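Local coordinates for biofilm-surface layer protein A (Bacillus subtilis, PDB 4BHU) that self-assembles into a mechanically robust layer on the surface of biofilms, making them hydrophobic, and is required for complex colony architecture, at residues S23-T28 and Y102-E107; F48-K53 and N59-T64; T72-L77 and E107-S112. The protein carries 1 engineered substitution. One frame throughout, in Å; residues are numbered along the deposited sequence.

Contact 1 (S23-T28 and Y102-E107)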
# COMPACT_ATOMS: atom_id res chain seq x y z
N SER I 23 -9.87 -0.52 52.78
CA SER I 23 -9.28 0.67 52.16
C SER I 23 -9.02 0.39 50.67
O SER I 23 -9.51 -0.60 50.13
CB SER I 23 -7.99 1.05 52.88
OG SER I 23 -7.53 2.34 52.50
N ASP I 24 -8.28 1.29 50.02
CA ASP I 24 -7.94 1.15 48.61
C ASP I 24 -6.47 1.41 48.44
O ASP I 24 -5.88 2.23 49.17
CB ASP I 24 -8.70 2.16 47.73
CG ASP I 24 -10.19 2.16 47.97
OD1 ASP I 24 -10.86 1.12 47.76
OD2 ASP I 24 -10.71 3.23 48.34
N ILE I 25 -5.87 0.72 47.47
CA ILE I 25 -4.47 0.91 47.15
C ILE I 25 -4.33 1.25 45.66
O ILE I 25 -5.10 0.75 44.82
CB ILE I 25 -3.62 -0.34 47.51
CG1 ILE I 25 -3.95 -0.83 48.92
CG2 ILE I 25 -2.12 -0.04 47.39
CD1 ILE I 25 -5.17 -1.76 48.99
N GLU I 26 -3.36 2.11 45.35
CA GLU I 26 -3.05 2.44 43.97
C GLU I 26 -1.62 2.15 43.66
O GLU I 26 -0.70 2.67 44.32
CB GLU I 26 -3.34 3.92 43.66
CG GLU I 26 -4.81 4.20 43.43
CD GLU I 26 -5.10 5.60 42.87
OE1 GLU I 26 -4.13 6.35 42.56
OE2 GLU I 26 -6.30 5.95 42.77
N LEU I 27 -1.41 1.31 42.65
CA LEU I 27 -0.08 1.09 42.12
C LEU I 27 -0.00 1.73 40.73
O LEU I 27 -0.77 1.37 39.82
CB LEU I 27 0.23 -0.39 42.05
CG LEU I 27 -0.11 -1.13 43.35
CD1 LEU I 27 0.04 -2.61 43.14
CD2 LEU I 27 0.77 -0.65 44.49
N THR I 28 0.92 2.67 40.58
CA THR I 28 1.07 3.41 39.33
C THR I 28 2.47 3.27 38.76
O THR I 28 3.43 3.80 39.31
CB THR I 28 0.76 4.89 39.52
OG1 THR I 28 -0.56 5.03 40.05
CG2 THR I 28 0.86 5.63 38.18
N TYR I 102 4.99 -3.21 53.30
CA TYR I 102 4.70 -4.12 52.20
C TYR I 102 5.21 -3.54 50.88
O TYR I 102 4.88 -2.39 50.54
CB TYR I 102 3.20 -4.36 52.11
CG TYR I 102 2.65 -5.15 53.27
CD1 TYR I 102 2.38 -4.54 54.49
CD2 TYR I 102 2.41 -6.52 53.14
CE1 TYR I 102 1.87 -5.27 55.55
CE2 TYR I 102 1.90 -7.26 54.19
CZ TYR I 102 1.64 -6.63 55.39
OH TYR I 102 1.13 -7.37 56.44
N THR I 103 5.99 -4.34 50.17
CA THR I 103 6.64 -3.90 48.94
C THR I 103 6.00 -4.50 47.69
O THR I 103 5.79 -5.71 47.58
CB THR I 103 8.14 -4.27 48.93
OG1 THR I 103 8.78 -3.74 50.10
CG2 THR I 103 8.82 -3.72 47.67
N PHE I 104 5.69 -3.61 46.75
CA PHE I 104 5.11 -3.96 45.47
C PHE I 104 6.16 -3.78 44.39
O PHE I 104 7.02 -2.90 44.48
CB PHE I 104 3.92 -3.05 45.15
CG PHE I 104 2.79 -3.17 46.13
CD1 PHE I 104 2.84 -2.52 47.34
CD2 PHE I 104 1.68 -3.95 45.84
CE1 PHE I 104 1.80 -2.62 48.24
CE2 PHE I 104 0.64 -4.06 46.74
CZ PHE I 104 0.70 -3.40 47.94
N ARG I 105 6.07 -4.62 43.36
CA ARG I 105 7.03 -4.64 42.26
C ARG I 105 6.26 -4.56 40.95
O ARG I 105 5.10 -4.98 40.84
CB ARG I 105 7.89 -5.91 42.30
CG ARG I 105 8.74 -6.00 43.56
CD ARG I 105 9.35 -7.38 43.78
NE ARG I 105 10.20 -7.39 44.98
CZ ARG I 105 9.74 -7.53 46.23
NH1 ARG I 105 8.44 -7.67 46.46
NH2 ARG I 105 10.58 -7.52 47.25
N ALA I 106 6.89 -3.98 39.95
CA ALA I 106 6.27 -3.88 38.64
C ALA I 106 7.39 -3.75 37.63
O ALA I 106 8.38 -3.06 37.88
CB ALA I 106 5.32 -2.69 38.57
N GLU I 107 7.25 -4.45 36.52
CA GLU I 107 8.24 -4.37 35.46
C GLU I 107 7.60 -4.66 34.12
O GLU I 107 6.56 -5.32 34.02
CB GLU I 107 9.36 -5.36 35.71
CG GLU I 107 8.89 -6.80 35.82
CD GLU I 107 10.03 -7.76 36.12
OE1 GLU I 107 11.16 -7.27 36.33
OE2 GLU I 107 9.81 -8.99 36.15
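Leu27 and Phe104 meet carbon to carbon. Both point toward the opposite segment and cross at about a right angle, so the forked end of the leucine comes down on the phenylalanine ring. Leu27 CD2 sits over one ring face, 3.8 Å from the centroid of Phe104 and 19° off the ring normal, a CH-pi contact displaced toward the CB end, where Leu27 CD2 comes 3.6 Å from Phe104 CG. On the same side of the ring, Leu27 CD1 lies past the rim, 3.4 Å from Phe104 CD2. The CB of Phe104 directs the ring off its own strand and into the space between the sheets, and CG, anti to the carbonyl carbon (chi1 -63°), sets it beside the backbone N. Ile25, two residues earlier and on the same side of its strand, adds a looser touch: its CG2 is 4.4 Å from Phe104 CZ and meets the ring obliquely. All three residues are buried. They join strand 22-30 of the three-stranded sheet to strand 100-109 of the five-stranded sheet, as expected for the core of an immunoglobulin-like beta sandwich. Around them, the Phe48 ring meets that of Phe104 with the planes inclined at about 55°, Leu8 and Ala10 of strand 7-12 and Ile123 of strand 119-125 also touch the Phe104 side chain, and Phe42 of strand 39-43 packs on Leu27.

Contact 2 (F48-K53 and N59-T64)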
# COMPACT_ATOMS: atom_id res chain seq x y z
N PHE I 48 -1.81 -8.97 49.99
CA PHE I 48 -2.60 -8.32 48.94
C PHE I 48 -2.87 -9.23 47.76
O PHE I 48 -2.03 -10.06 47.39
CB PHE I 48 -1.89 -7.05 48.47
CG PHE I 48 -1.79 -6.00 49.53
CD1 PHE I 48 -2.79 -5.08 49.70
CD2 PHE I 48 -0.69 -5.97 50.37
CE1 PHE I 48 -2.70 -4.13 50.70
CE2 PHE I 48 -0.60 -5.02 51.36
CZ PHE I 48 -1.61 -4.10 51.52
N THR I 49 -4.05 -9.09 47.17
CA THR I 49 -4.43 -9.88 46.01
C THR I 49 -5.30 -9.06 45.10
O THR I 49 -5.98 -8.13 45.56
CB THR I 49 -5.25 -11.13 46.39
OG1 THR I 49 -6.41 -10.71 47.11
CG2 THR I 49 -4.43 -12.10 47.24
N ALA I 50 -5.33 -9.43 43.82
CA ALA I 50 -6.16 -8.76 42.84
C ALA I 50 -7.25 -9.69 42.41
O ALA I 50 -7.07 -10.92 42.41
CB ALA I 50 -5.32 -8.30 41.61
N ASN I 51 -8.38 -9.11 42.03
CA ASN I 51 -9.49 -9.85 41.45
C ASN I 51 -10.12 -8.98 40.37
O ASN I 51 -9.66 -7.87 40.13
CB ASN I 51 -10.51 -10.26 42.53
CG ASN I 51 -11.14 -9.07 43.23
OD1 ASN I 51 -11.55 -8.09 42.61
ND2 ASN I 51 -11.23 -9.17 44.55
N THR I 52 -11.17 -9.50 39.74
CA THR I 52 -11.77 -8.85 38.57
C THR I 52 -12.61 -7.62 38.91
O THR I 52 -13.19 -7.02 38.01
CB THR I 52 -12.64 -9.84 37.79
OG1 THR I 52 -13.64 -10.38 38.67
CG2 THR I 52 -11.80 -10.97 37.24
N LYS I 53 -12.69 -7.26 40.19
CA LYS I 53 -13.32 -5.99 40.59
C LYS I 53 -12.25 -4.90 40.62
O LYS I 53 -12.56 -3.72 40.68
CB LYS I 53 -14.00 -6.09 41.97
CG LYS I 53 -15.35 -6.83 41.98
CD LYS I 53 -15.86 -7.12 43.42
CE LYS I 53 -16.40 -5.86 44.13
NZ LYS I 53 -16.86 -6.10 45.55
N ASN I 59 -10.07 -0.11 33.40
CA ASN I 59 -10.71 -1.32 32.89
C ASN I 59 -10.61 -2.46 33.93
O ASN I 59 -9.56 -2.66 34.54
CB ASN I 59 -10.05 -1.78 31.57
CG ASN I 59 -10.09 -0.70 30.46
OD1 ASN I 59 -9.12 -0.49 29.74
ND2 ASN I 59 -11.22 -0.03 30.34
N ALA I 60 -11.69 -3.21 34.13
CA ALA I 60 -11.65 -4.33 35.08
C ALA I 60 -10.64 -5.38 34.62
O ALA I 60 -10.50 -5.64 33.43
CB ALA I 60 -13.04 -4.96 35.19
N LEU I 61 -9.93 -5.98 35.57
CA LEU I 61 -9.01 -7.04 35.22
C LEU I 61 -9.78 -8.25 34.73
O LEU I 61 -10.89 -8.53 35.19
CB LEU I 61 -8.16 -7.45 36.43
CG LEU I 61 -7.32 -6.34 37.05
CD1 LEU I 61 -6.56 -6.90 38.23
CD2 LEU I 61 -6.37 -5.72 36.02
N ARG I 62 -9.17 -8.98 33.80
CA ARG I 62 -9.75 -10.21 33.28
C ARG I 62 -9.09 -11.37 34.02
O ARG I 62 -7.95 -11.25 34.50
CB ARG I 62 -9.49 -10.34 31.78
CG ARG I 62 -9.81 -9.09 30.97
CD ARG I 62 -11.27 -9.07 30.56
NE ARG I 62 -11.45 -9.59 29.21
CZ ARG I 62 -11.60 -8.84 28.11
NH1 ARG I 62 -11.60 -7.51 28.18
NH2 ARG I 62 -11.75 -9.43 26.93
N THR I 63 -9.79 -12.49 34.09
CA THR I 63 -9.31 -13.64 34.83
C THR I 63 -7.93 -14.10 34.34
O THR I 63 -7.07 -14.46 35.15
CB THR I 63 -10.33 -14.81 34.77
OG1 THR I 63 -11.60 -14.36 35.25
CG2 THR I 63 -9.86 -15.97 35.63
N THR I 64 -7.71 -14.08 33.03
CA THR I 64 -6.44 -14.53 32.46
C THR I 64 -5.30 -13.59 32.81
O THR I 64 -4.13 -13.90 32.63
CB THR I 64 -6.51 -14.61 30.93
OG1 THR I 64 -6.88 -13.33 30.42
CG2 THR I 64 -7.53 -15.65 30.50
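Thr52 and Leu61 meet where the loop that follows strand 39-43 turns through an Asx turn and passes beside the second strand of the small hairpin 55-56/59-60. The touching parts of the two segments run at roughly right angles. Along Thr52, CB lies 3.4 Å from Leu61 O, and beyond it CG2 reaches 3.3 Å from Leu61 O, so this carbonyl is lined by the carbon side of the threonine. Thr52 CA offers a further C-H to Leu61 O, a bent contact. The methyl CG2 continues past the carbonyl toward Thr63 OG1, 3.9 Å away. Its placement follows from chi1 of 57°, which sets CG2 beside the backbone N and OG1 between that N and the carbonyl carbon. Leu61, in contrast, sends its side chain inward: CD1 rests 3.9 Å from Ala50 CB and also comes near Asn51 O. The exposed threonines thus lie on the outside of the loop and the alanine-leucine pair on its inner side, where both residues touch Val73 of strand 72-76. Backbone bonds of Leu61 with Asp54 and of Ala50 with Gly70 tie both segments to their surroundings. The Asx turn itself is closed by Lys53 N, which donates to Asn51 OD1 at 2.8 Å, tilted 18° from the carbonyl plane.

Contact 3 (T72-L77 and E107-S112)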
# COMPACT_ATOMS: atom_id res chain seq x y z
N THR I 72 -0.15 -11.84 41.12
CA THR I 72 0.49 -11.38 39.88
C THR I 72 -0.55 -10.88 38.90
O THR I 72 -1.54 -11.55 38.62
CB THR I 72 1.31 -12.53 39.22
OG1 THR I 72 2.43 -12.83 40.05
CG2 THR I 72 1.83 -12.12 37.82
N VAL I 73 -0.33 -9.69 38.37
CA VAL I 73 -1.21 -9.14 37.35
C VAL I 73 -0.37 -8.90 36.11
O VAL I 73 0.63 -8.17 36.16
CB VAL I 73 -1.89 -7.84 37.83
CG1 VAL I 73 -2.77 -7.29 36.73
CG2 VAL I 73 -2.72 -8.10 39.10
N ARG I 74 -0.78 -9.52 35.01
CA ARG I 74 -0.02 -9.58 33.77
C ARG I 74 -0.86 -9.10 32.60
O ARG I 74 -1.96 -9.63 32.34
CB ARG I 74 0.35 -11.02 33.50
CG ARG I 74 1.78 -11.25 33.17
CD ARG I 74 2.03 -12.74 33.18
NE ARG I 74 3.04 -13.11 34.16
CZ ARG I 74 3.43 -14.35 34.40
NH1 ARG I 74 2.87 -15.35 33.72
NH2 ARG I 74 4.36 -14.61 35.30
N VAL I 75 -0.35 -8.10 31.88
CA VAL I 75 -1.01 -7.57 30.69
C VAL I 75 -0.03 -7.51 29.53
O VAL I 75 0.83 -6.62 29.48
CB VAL I 75 -1.56 -6.18 30.93
CG1 VAL I 75 -2.35 -5.73 29.71
CG2 VAL I 75 -2.46 -6.18 32.17
N PRO I 76 -0.13 -8.50 28.63
CA PRO I 76 0.74 -8.49 27.46
C PRO I 76 0.38 -7.26 26.65
O PRO I 76 -0.80 -6.90 26.54
CB PRO I 76 0.37 -9.81 26.75
CG PRO I 76 -0.15 -10.70 27.86
CD PRO I 76 -0.92 -9.74 28.72
N LEU I 77 1.41 -6.60 26.13
CA LEU I 77 1.27 -5.28 25.55
C LEU I 77 0.85 -5.40 24.07
O LEU I 77 1.69 -5.37 23.17
CB LEU I 77 2.58 -4.48 25.71
CG LEU I 77 2.79 -3.40 26.78
CD1 LEU I 77 1.68 -3.22 27.83
CD2 LEU I 77 4.14 -3.59 27.46
N GLU I 107 7.25 -4.45 36.52
CA GLU I 107 8.24 -4.37 35.46
C GLU I 107 7.60 -4.66 34.12
O GLU I 107 6.56 -5.32 34.02
CB GLU I 107 9.36 -5.36 35.71
CG GLU I 107 8.89 -6.80 35.82
CD GLU I 107 10.03 -7.76 36.12
OE1 GLU I 107 11.16 -7.27 36.33
OE2 GLU I 107 9.81 -8.99 36.15
N ASN I 108 8.26 -4.17 33.08
CA ASN I 108 7.88 -4.52 31.73
C ASN I 108 8.77 -5.66 31.26
O ASN I 108 9.92 -5.43 30.91
CB ASN I 108 8.02 -3.30 30.80
CG ASN I 108 7.67 -3.62 29.36
OD1 ASN I 108 7.25 -4.75 29.03
ND2 ASN I 108 7.85 -2.65 28.49
N LYS I 109 8.24 -6.88 31.29
CA LYS I 109 9.00 -8.03 30.83
C LYS I 109 9.17 -7.96 29.32
O LYS I 109 8.18 -7.98 28.58
CB LYS I 109 8.29 -9.34 31.19
CG LYS I 109 8.39 -9.78 32.65
CD LYS I 109 7.65 -11.11 32.90
CE LYS I 109 8.60 -12.28 33.19
NZ LYS I 109 7.88 -13.49 33.73
N SER I 110 10.42 -7.88 28.87
CA SER I 110 10.74 -7.85 27.44
C SER I 110 11.86 -8.83 27.10
O SER I 110 12.59 -9.29 27.98
CB SER I 110 11.19 -6.45 27.01
OG SER I 110 10.23 -5.46 27.31
N LEU I 111 11.99 -9.13 25.81
CA LEU I 111 13.14 -9.87 25.29
C LEU I 111 14.19 -8.89 24.76
O LEU I 111 14.57 -8.94 23.58
CB LEU I 111 12.71 -10.84 24.19
CG LEU I 111 12.11 -12.18 24.63
CD1 LEU I 111 10.78 -12.00 25.34
CD2 LEU I 111 11.96 -13.11 23.44
N SER I 112 14.67 -8.00 25.62
CA SER I 112 15.69 -7.04 25.25
C SER I 112 17.00 -7.39 25.96
O SER I 112 16.99 -7.87 27.09
CB SER I 112 15.26 -5.63 25.63
OG SER I 112 15.11 -5.51 27.04
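Bends at the third side-chain torsion of Arg74 (chi3 -120°) and of Lys109 (chi3 111°) bring two positive groups together at one end of the five-stranded antiparallel sheet of the sandwich. Arg74 NH2 and Lys109 NZ come to 4.0 Å, the ammonium approaching the guanidinium obliquely and the two side chains crossing at a slant. Both bases are gathered round one carboxylate: Arg74 NE forms a salt bridge with Glu41 OE1, and Lys109 NZ makes a long, weak ion pair with the same oxygen. Glu41 belongs to strand 39-43, which runs between strands 72-76 and 100-109, so the two segments are next-but-one neighbours in the sheet, and the acid in the middle is consistent with partial compensation of both bases. Arg74 is also packed against Val39 of that strand and against a polar side chain of a neighbouring subunit. The second meeting point is different in kind. Leu77 is buried, points toward the other segment, and brings a single methyl up to the side-chain amide of Asn108, while it also packs on Met40 and Phe87. Beyond strand 100-109 the chain runs into a loop that carries the exposed Leu111; in this family, loops at one end of the sandwich form a hydrophobic cap, and this contact joins segments 72-77 and 107-112 close to that end. Asn108 reaches across with CG extended anti to its own backbone nitrogen, and Leu77 CD2 stops 4.0 Å from that Asn108 CG.

In the fold
Contact 1 is the core contact: it lies near the centre of the chain and joins the two sheets face to face through hydrocarbon alone. Contacts 2 and 3 lie farther out and are only partly buried. Contact 2 joins the loop after strand 39-43 to the hairpin 55-56/59-60 at the periphery, mixing backbone carbonyls with methyl groups, whereas contact 3 spans two strands of one sheet and adds charge. Contacts 1 and 3 share strand 100-109 and Glu107, at successive positions along it. Phe48 and Val73 connect contact 2 to contacts 1 and 3 respectively, so apolar packing links the loop region to both.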